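Local structure of salt-tolerant glutaminase (Micrococcus luteus, 3IH8) at residues 3-8 with 49-54; 267-272 with 304-309; 335-340 with 422-427. The protein probably hydrolyses L-glutamine to L-glutamate and ammonium. All coordinates share one frame; numbering follows the deposited sequence.

Interaction 1: residues 3-8 with 49-54; sequences HPIPDY and RLHCAG
The single imidazole of His-51, on strand 50-54, meets the N-cap residue His-3 and, in the first turn of helix 4-17, both Ile-5 and Pro-6. Beta-branched Ile-5 sits over a face of the His-51 ring: its CB is 3.9 Å from the ring centroid and 17° off the normal, a CH-pi contact, while its CG2 reaches CD2 of His-51 at 3.5 Å. Pro-6, which loses more surface to the contact than His-3 or Ile-5, brings CG obliquely to ND1 of His-51 at 3.5 Å. At the far end of the imidazole, CE1 of His-51 stands over the centre of the His-3 ring; the two planes are inclined at 41°, an oblique aromatic pair. The His-3 ring is swung back beside its own carbonyl carbon (chi1 -156°), where ND1 accepts from Ile-5 N at 3.2 Å, in the ring plane. This capping bond helps to fix the rotation of the ring that His-51 meets. Farther along, a water donates to Pro-6 O and Cys-52 O, joining two acceptors that could not bond directly. Leu-344 of the second subunit packs on His-3. Since Ile-5 N donates to ND1, that nitrogen presumably carries no proton, and a neutral His-3 would probably let the two imidazoles pack without like-charge repulsion.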
loop_
_atom_site.group_PDB
_atom_site.type_symbol
_atom_site.label_atom_id
_atom_site.label_comp_id
_atom_site.label_asym_id
_atom_site.label_seq_id
_atom_site.Cartn_x
_atom_site.Cartn_y
_atom_site.Cartn_z
ATOM N N HIS A 3 -18.109 12.329 -18.585
ATOM C CA HIS A 3 -17.483 11.490 -17.578
ATOM C C HIS A 3 -18.060 11.857 -16.232
ATOM O O HIS A 3 -18.123 13.035 -15.879
ATOM C CB HIS A 3 -15.960 11.689 -17.552
ATOM C CG HIS A 3 -15.212 10.518 -16.985
ATOM N ND1 HIS A 3 -15.366 10.095 -15.678
ATOM C CD2 HIS A 3 -14.365 9.634 -17.569
ATOM C CE1 HIS A 3 -14.652 9.001 -15.487
ATOM N NE2 HIS A 3 -14.037 8.699 -16.618
ATOM N N PRO A 4 -18.499 10.852 -15.464
ATOM C CA PRO A 4 -19.081 11.077 -14.137
ATOM C C PRO A 4 -18.165 11.538 -12.990
ATOM O O PRO A 4 -18.633 12.209 -12.070
ATOM C CB PRO A 4 -19.779 9.741 -13.832
ATOM C CG PRO A 4 -19.035 8.760 -14.635
ATOM C CD PRO A 4 -18.758 9.477 -15.924
ATOM N N ILE A 5 -16.875 11.208 -13.038
ATOM C CA ILE A 5 -15.973 11.608 -11.950
ATOM C C ILE A 5 -15.936 13.117 -11.704
ATOM O O ILE A 5 -16.025 13.556 -10.557
ATOM C CB ILE A 5 -14.531 11.114 -12.179
ATOM C CG1 ILE A 5 -14.503 9.586 -12.204
ATOM C CG2 ILE A 5 -13.636 11.618 -11.061
ATOM C CD1 ILE A 5 -15.026 8.940 -10.937
ATOM N N PRO A 6 -15.783 13.930 -12.767
ATOM C CA PRO A 6 -15.749 15.390 -12.586
ATOM C C PRO A 6 -17.042 15.853 -11.899
ATOM O O PRO A 6 -17.059 16.849 -11.152
ATOM C CB PRO A 6 -15.642 15.918 -14.018
ATOM C CG PRO A 6 -14.915 14.800 -14.736
ATOM C CD PRO A 6 -15.586 13.565 -14.181
ATOM N N ASP A 7 -18.119 15.113 -12.165
ATOM C CA ASP A 7 -19.411 15.406 -11.575
ATOM C C ASP A 7 -19.384 15.045 -10.095
ATOM O O ASP A 7 -19.912 15.783 -9.259
ATOM C CB ASP A 7 -20.534 14.637 -12.297
ATOM C CG ASP A 7 -20.839 15.207 -13.674
ATOM O OD1 ASP A 7 -20.699 16.437 -13.848
ATOM O OD2 ASP A 7 -21.229 14.442 -14.579
ATOM N N TYR A 8 -18.779 13.908 -9.767
ATOM C CA TYR A 8 -18.687 13.509 -8.371
ATOM C C TYR A 8 -17.917 14.598 -7.621
ATOM O O TYR A 8 -18.274 14.974 -6.508
ATOM C CB TYR A 8 -17.936 12.192 -8.219
ATOM C CG TYR A 8 -17.597 11.906 -6.771
ATOM C CD1 TYR A 8 -18.480 11.202 -5.948
ATOM C CD2 TYR A 8 -16.417 12.395 -6.204
ATOM C CE1 TYR A 8 -18.195 10.996 -4.596
ATOM C CE2 TYR A 8 -16.124 12.199 -4.859
ATOM C CZ TYR A 8 -17.013 11.499 -4.059
ATOM O OH TYR A 8 -16.715 11.307 -2.726
ATOM N N ARG A 49 -5.698 11.212 -17.591
ATOM C CA ARG A 49 -6.925 11.990 -17.501
ATOM C C ARG A 49 -6.812 12.890 -16.277
ATOM O O ARG A 49 -6.160 12.531 -15.293
ATOM C CB ARG A 49 -8.144 11.069 -17.358
ATOM C CG ARG A 49 -8.222 9.964 -18.405
ATOM C CD ARG A 49 -8.609 10.481 -19.770
ATOM N NE ARG A 49 -8.371 9.475 -20.806
ATOM C CZ ARG A 49 -8.921 9.499 -22.018
ATOM N NH1 ARG A 49 -9.748 10.480 -22.353
ATOM N NH2 ARG A 49 -8.645 8.547 -22.898
ATOM N N LEU A 50 -7.442 14.059 -16.344
ATOM C CA LEU A 50 -7.419 15.007 -15.240
ATOM C C LEU A 50 -8.818 15.534 -14.950
ATOM O O LEU A 50 -9.338 16.374 -15.677
ATOM C CB LEU A 50 -6.500 16.172 -15.577
ATOM C CG LEU A 50 -6.311 17.247 -14.510
ATOM C CD1 LEU A 50 -5.548 16.676 -13.335
ATOM C CD2 LEU A 50 -5.547 18.422 -15.116
ATOM N N HIS A 51 -9.420 15.025 -13.879
ATOM C CA HIS A 51 -10.757 15.429 -13.462
ATOM C C HIS A 51 -10.625 16.496 -12.378
ATOM O O HIS A 51 -9.712 16.438 -11.551
ATOM C CB HIS A 51 -11.509 14.225 -12.880
ATOM C CG HIS A 51 -11.460 12.995 -13.735
ATOM N ND1 HIS A 51 -11.925 12.970 -15.032
ATOM C CD2 HIS A 51 -11.040 11.738 -13.464
ATOM C CE1 HIS A 51 -11.797 11.749 -15.522
ATOM N NE2 HIS A 51 -11.263 10.983 -14.590
ATOM N N CYS A 52 -11.529 17.465 -12.364
ATOM C CA CYS A 52 -11.464 18.500 -11.341
ATOM C C CYS A 52 -12.746 19.299 -11.173
ATOM O O CYS A 52 -13.713 19.106 -11.908
ATOM C CB CYS A 52 -10.296 19.443 -11.615
ATOM S SG CYS A 52 -10.208 20.042 -13.283
ATOM N N ALA A 53 -12.740 20.187 -10.185
ATOM C CA ALA A 53 -13.891 21.025 -9.874
ATOM C C ALA A 53 -13.485 22.149 -8.918
ATOM O O ALA A 53 -12.424 22.090 -8.294
ATOM C CB ALA A 53 -14.994 20.179 -9.239
ATOM N N GLY A 54 -14.333 23.163 -8.807
ATOM C CA GLY A 54 -14.046 24.269 -7.923
ATOM C C GLY A 54 -12.773 24.991 -8.318
ATOM O O GLY A 54 -12.342 24.920 -9.464
HETATM O O HOH W 1 -16.553 19.238 -12.466
#

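Interaction 2: residues 267-272 with 304-309; sequences GALPGR and LHLMDG
Leu-269 and Arg-272 reach the loop after helix 289-302 by quite different side-chain shapes. Leu-269 is extended, CG anti to the backbone N (chi1 -180°), and its two methyls divide the work: CD1 lies 3.6 Å from N of Leu-306, the second residue of the turn, whereas CD2 meets Leu-304 CB at 4.0 Å. Pro-270 continues the apolar row, its CD resting 3.9 Å from CD1 of Leu-306. The place where these groups meet is the end of strand 264-269 in the antiparallel sheet of the glutaminase domain, which has the beta-lactamase-type fold; residues 304-309 form a type I turn, His-305 to Asp-308, beside it. Arg-272 folds its chain at chi2 (81°) and chi3, bringing the guanidinium edge to Asp-308 OD1 with the two planes 18° apart, nearly coplanar. The salt bridge is plausible, but its length is doubtful, because the guanidinium nitrogens are crowded in the model. OD1 also accepts His-305 N at 2.7 Å, from above the carboxylate plane, and OD2 forms a salt bridge with Arg-336 of the second subunit. Inside the turn, the ring of His-305 receives Met-307 N at ND1, 3.0 Å away and in the ring plane, while its NE2 is bonded to Ala-251 O.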
loop_
_atom_site.group_PDB
_atom_site.type_symbol
_atom_site.label_atom_id
_atom_site.label_comp_id
_atom_site.label_asym_id
_atom_site.label_seq_id
_atom_site.Cartn_x
_atom_site.Cartn_y
_atom_site.Cartn_z
ATOM N N GLY A 267 -1.829 14.220 -2.744
ATOM C CA GLY A 267 -2.136 12.825 -2.495
ATOM C C GLY A 267 -1.540 11.974 -3.599
ATOM O O GLY A 267 -1.484 12.411 -4.756
ATOM N N ALA A 268 -1.084 10.768 -3.254
ATOM C CA ALA A 268 -0.492 9.859 -4.241
ATOM C C ALA A 268 -0.768 8.417 -3.850
ATOM O O ALA A 268 -0.174 7.908 -2.913
ATOM C CB ALA A 268 1.028 10.089 -4.348
ATOM N N LEU A 269 -1.674 7.768 -4.571
ATOM C CA LEU A 269 -2.029 6.373 -4.300
ATOM C C LEU A 269 -1.450 5.514 -5.417
ATOM O O LEU A 269 -1.917 5.559 -6.549
ATOM C CB LEU A 269 -3.553 6.215 -4.260
ATOM C CG LEU A 269 -4.126 4.822 -3.976
ATOM C CD1 LEU A 269 -3.803 4.374 -2.552
ATOM C CD2 LEU A 269 -5.629 4.876 -4.163
ATOM N N PRO A 270 -0.417 4.718 -5.112
ATOM C CA PRO A 270 0.203 3.867 -6.128
ATOM C C PRO A 270 -0.772 3.097 -7.007
ATOM O O PRO A 270 -1.716 2.458 -6.520
ATOM C CB PRO A 270 1.096 2.953 -5.302
ATOM C CG PRO A 270 1.544 3.867 -4.206
ATOM C CD PRO A 270 0.239 4.525 -3.806
ATOM N N GLY A 271 -0.530 3.177 -8.311
ATOM C CA GLY A 271 -1.358 2.478 -9.278
ATOM C C GLY A 271 -2.733 3.046 -9.565
ATOM O O GLY A 271 -3.381 2.584 -10.497
ATOM N N ARG A 272 -3.199 4.034 -8.801
ATOM C CA ARG A 272 -4.530 4.573 -9.064
ATOM C C ARG A 272 -4.687 6.038 -9.391
ATOM O O ARG A 272 -5.176 6.376 -10.468
ATOM C CB ARG A 272 -5.493 4.263 -7.917
ATOM C CG ARG A 272 -5.876 2.807 -7.794
ATOM C CD ARG A 272 -4.799 2.032 -7.059
ATOM N NE ARG A 272 -5.392 0.971 -6.260
ATOM C CZ ARG A 272 -6.282 1.164 -5.295
ATOM N NH1 ARG A 272 -6.695 2.378 -4.981
ATOM N NH2 ARG A 272 -6.791 0.131 -4.659
ATOM N N LEU A 304 -11.235 3.714 -2.120
ATOM C CA LEU A 304 -9.845 3.742 -2.538
ATOM C C LEU A 304 -9.026 3.645 -1.270
ATOM O O LEU A 304 -9.299 4.344 -0.285
ATOM C CB LEU A 304 -9.526 5.054 -3.264
ATOM C CG LEU A 304 -10.020 5.140 -4.707
ATOM C CD1 LEU A 304 -9.757 6.517 -5.282
ATOM C CD2 LEU A 304 -9.304 4.076 -5.534
ATOM N N HIS A 305 -8.024 2.779 -1.284
ATOM C CA HIS A 305 -7.204 2.614 -0.103
ATOM C C HIS A 305 -5.934 1.862 -0.462
ATOM O O HIS A 305 -5.953 0.944 -1.280
ATOM C CB HIS A 305 -8.004 1.857 0.966
ATOM C CG HIS A 305 -7.431 1.969 2.342
ATOM N ND1 HIS A 305 -6.215 1.419 2.691
ATOM C CD2 HIS A 305 -7.901 2.582 3.454
ATOM C CE1 HIS A 305 -5.962 1.687 3.958
ATOM N NE2 HIS A 305 -6.968 2.392 4.445
ATOM N N LEU A 306 -4.831 2.268 0.153
ATOM C CA LEU A 306 -3.538 1.642 -0.084
ATOM C C LEU A 306 -3.582 0.126 0.143
ATOM O O LEU A 306 -2.817 -0.611 -0.458
ATOM C CB LEU A 306 -2.487 2.275 0.836
ATOM C CG LEU A 306 -1.021 1.868 0.694
ATOM C CD1 LEU A 306 -0.492 2.191 -0.712
ATOM C CD2 LEU A 306 -0.219 2.607 1.755
ATOM N N MET A 307 -4.482 -0.343 1.003
ATOM C CA MET A 307 -4.565 -1.774 1.271
ATOM C C MET A 307 -5.456 -2.555 0.306
ATOM O O MET A 307 -5.756 -3.717 0.551
ATOM C CB MET A 307 -5.041 -2.019 2.703
ATOM C CG MET A 307 -4.143 -1.427 3.783
ATOM S SD MET A 307 -2.391 -1.842 3.558
ATOM C CE MET A 307 -1.617 -0.477 4.357
ATOM N N ASP A 308 -5.877 -1.926 -0.787
ATOM C CA ASP A 308 -6.724 -2.590 -1.778
ATOM C C ASP A 308 -5.975 -3.674 -2.544
ATOM O O ASP A 308 -4.798 -3.517 -2.877
ATOM C CB ASP A 308 -7.237 -1.578 -2.791
ATOM C CG ASP A 308 -8.186 -0.578 -2.188
ATOM O OD1 ASP A 308 -8.300 0.542 -2.747
ATOM O OD2 ASP A 308 -8.826 -0.919 -1.166
ATOM N N GLY A 309 -6.662 -4.770 -2.836
ATOM C CA GLY A 309 -6.032 -5.846 -3.582
ATOM C C GLY A 309 -6.197 -5.633 -5.079
ATOM O O GLY A 309 -6.406 -6.585 -5.827
#

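Interaction 3: residues 335-340 with 422-427; sequences IRFGGA and RRLIAE
Ala-340 CB and Leu-424 CD1 approach to 3.9 Å, the closest touch between residues 335-340 and 422-427. The same Leu-424 methyl serves Phe-337 as well, lying 4.0 Å from its CD1 and oblique to the ring, so one branch of the leucine bridges the small alanine and the large aromatic. Phe-337 starts out away from the partner helix, yet with its CG anti to the backbone N (chi1 178°) the ring extends far enough for its CD1 to reach Leu-424. On the other flank of Ala-340 stands Ile-425, whose CG1 is 4.5 Å from the alanine CB and whose CD1 reaches Ile-335 CG2 at 4.2 Å. Every one of these contacts is apolar. Behind them, strand 406-417 supports both sides: Ile-417 touches Ile-335 and Ile-425 alike, and Val-414 backs Ile-335. Arg-336, the N-cap of helix 337-348, pairs with Asp-418, while the Phe-337 ring also meets Phe-302 of the second subunit. Leu-424 itself packs on Ile-5 of the second subunit. Two helices lying together against a mixed beta-sheet, with their aliphatic seam facing its central strand, are consistent with the STAS domain.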
loop_
_atom_site.group_PDB
_atom_site.type_symbol
_atom_site.label_atom_id
_atom_site.label_comp_id
_atom_site.label_asym_id
_atom_site.label_seq_id
_atom_site.Cartn_x
_atom_site.Cartn_y
_atom_site.Cartn_z
ATOM N N ILE A 335 3.196 -6.137 -16.235
ATOM C CA ILE A 335 3.737 -7.329 -15.595
ATOM C C ILE A 335 4.918 -7.130 -14.654
ATOM O O ILE A 335 5.997 -6.692 -15.055
ATOM C CB ILE A 335 4.152 -8.394 -16.654
ATOM C CG1 ILE A 335 2.966 -8.723 -17.570
ATOM C CG2 ILE A 335 4.643 -9.668 -15.959
ATOM C CD1 ILE A 335 1.760 -9.262 -16.843
ATOM N N ARG A 336 4.684 -7.471 -13.392
ATOM C CA ARG A 336 5.703 -7.407 -12.360
ATOM C C ARG A 336 5.585 -8.768 -11.692
ATOM O O ARG A 336 5.073 -9.709 -12.300
ATOM C CB ARG A 336 5.408 -6.287 -11.361
ATOM C CG ARG A 336 5.318 -4.912 -12.001
ATOM C CD ARG A 336 5.536 -3.798 -10.981
ATOM N NE ARG A 336 6.930 -3.743 -10.542
ATOM C CZ ARG A 336 7.378 -2.987 -9.545
ATOM N NH1 ARG A 336 6.539 -2.212 -8.873
ATOM N NH2 ARG A 336 8.664 -3.006 -9.218
ATOM N N PHE A 337 6.024 -8.881 -10.446
ATOM C CA PHE A 337 5.947 -10.163 -9.768
ATOM C C PHE A 337 4.578 -10.844 -9.861
ATOM O O PHE A 337 4.481 -11.987 -10.317
ATOM C CB PHE A 337 6.325 -10.026 -8.290
ATOM C CG PHE A 337 6.208 -11.310 -7.535
ATOM C CD1 PHE A 337 7.221 -12.271 -7.607
ATOM C CD2 PHE A 337 5.052 -11.601 -6.806
ATOM C CE1 PHE A 337 7.079 -13.508 -6.968
ATOM C CE2 PHE A 337 4.900 -12.830 -6.168
ATOM C CZ PHE A 337 5.919 -13.788 -6.249
ATOM N N GLY A 338 3.537 -10.147 -9.410
ATOM C CA GLY A 338 2.189 -10.702 -9.409
ATOM C C GLY A 338 1.727 -11.316 -10.717
ATOM O O GLY A 338 1.236 -12.446 -10.741
ATOM N N GLY A 339 1.868 -10.568 -11.805
ATOM C CA GLY A 339 1.471 -11.081 -13.103
ATOM C C GLY A 339 2.400 -12.191 -13.576
ATOM O O GLY A 339 1.937 -13.228 -14.056
ATOM N N ALA A 340 3.706 -11.980 -13.429
ATOM C CA ALA A 340 4.700 -12.967 -13.853
ATOM C C ALA A 340 4.503 -14.302 -13.124
ATOM O O ALA A 340 4.620 -15.379 -13.720
ATOM C CB ALA A 340 6.116 -12.424 -13.608
ATOM N N ARG A 422 10.594 -9.941 -16.187
ATOM C CA ARG A 422 11.382 -10.391 -17.331
ATOM C C ARG A 422 12.190 -11.636 -16.976
ATOM O O ARG A 422 12.193 -12.610 -17.727
ATOM C CB ARG A 422 12.326 -9.288 -17.819
ATOM C CG ARG A 422 11.621 -8.023 -18.244
ATOM C CD ARG A 422 12.225 -7.394 -19.508
ATOM N NE ARG A 422 13.654 -7.107 -19.390
ATOM C CZ ARG A 422 14.627 -7.958 -19.710
ATOM N NH1 ARG A 422 14.335 -9.167 -20.173
ATOM N NH2 ARG A 422 15.897 -7.597 -19.574
ATOM N N ARG A 423 12.864 -11.607 -15.831
ATOM C CA ARG A 423 13.670 -12.742 -15.390
ATOM C C ARG A 423 12.824 -13.980 -15.065
ATOM O O ARG A 423 13.233 -15.107 -15.342
ATOM C CB ARG A 423 14.512 -12.358 -14.167
ATOM C CG ARG A 423 15.544 -11.268 -14.439
ATOM C CD ARG A 423 16.350 -10.913 -13.196
ATOM N NE ARG A 423 15.501 -10.453 -12.101
ATOM C CZ ARG A 423 15.954 -9.884 -10.987
ATOM N NH1 ARG A 423 17.255 -9.700 -10.815
ATOM N NH2 ARG A 423 15.107 -9.508 -10.035
ATOM N N LEU A 424 11.647 -13.780 -14.484
ATOM C CA LEU A 424 10.793 -14.916 -14.147
ATOM C C LEU A 424 10.258 -15.583 -15.402
ATOM O O LEU A 424 10.201 -16.809 -15.496
ATOM C CB LEU A 424 9.626 -14.473 -13.254
ATOM C CG LEU A 424 9.984 -14.183 -11.790
ATOM C CD1 LEU A 424 8.778 -13.652 -11.042
ATOM C CD2 LEU A 424 10.476 -15.464 -11.138
ATOM N N ILE A 425 9.857 -14.768 -16.370
ATOM C CA ILE A 425 9.324 -15.302 -17.605
ATOM C C ILE A 425 10.459 -15.867 -18.451
ATOM O O ILE A 425 10.277 -16.857 -19.165
ATOM C CB ILE A 425 8.529 -14.221 -18.354
ATOM C CG1 ILE A 425 7.188 -14.019 -17.637
ATOM C CG2 ILE A 425 8.330 -14.606 -19.825
ATOM C CD1 ILE A 425 6.408 -12.807 -18.135
ATOM N N ALA A 426 11.636 -15.258 -18.344
ATOM C CA ALA A 426 12.799 -15.725 -19.088
ATOM C C ALA A 426 13.132 -17.124 -18.586
ATOM O O ALA A 426 13.385 -18.034 -19.377
ATOM C CB ALA A 426 13.992 -14.783 -18.871
ATOM N N GLU A 427 13.118 -17.292 -17.265
ATOM C CA GLU A 427 13.407 -18.584 -16.652
ATOM C C GLU A 427 12.302 -19.588 -16.960
ATOM O O GLU A 427 12.554 -20.793 -17.059
ATOM C CB GLU A 427 13.559 -18.430 -15.137
ATOM C CG GLU A 427 13.767 -19.735 -14.375
ATOM C CD GLU A 427 14.996 -20.509 -14.834
ATOM O OE1 GLU A 427 16.081 -19.906 -14.950
ATOM O OE2 GLU A 427 14.881 -21.727 -15.065
#

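In the fold
Starting at the N terminus, interaction 1 closes a loop of 40 residues, laying the first helix on edge strand 50-54 of the glutaminase sheet. Interaction 2 opens much later and shuts a loop of 31 residues round strand 273-278 and helix 289-302, bringing the region after that helix back to strand 264-269 of the same sheet; their centres lie about 18 Å apart. Interaction 3 spans 81 residues and is confined to the STAS region, its centre about 22 Å from that of interaction 2. The three follow in series, neither nesting nor crossing. The contact between the two subunits joins them: residues of interactions 1 and 2 meet interaction 3 of the second subunit.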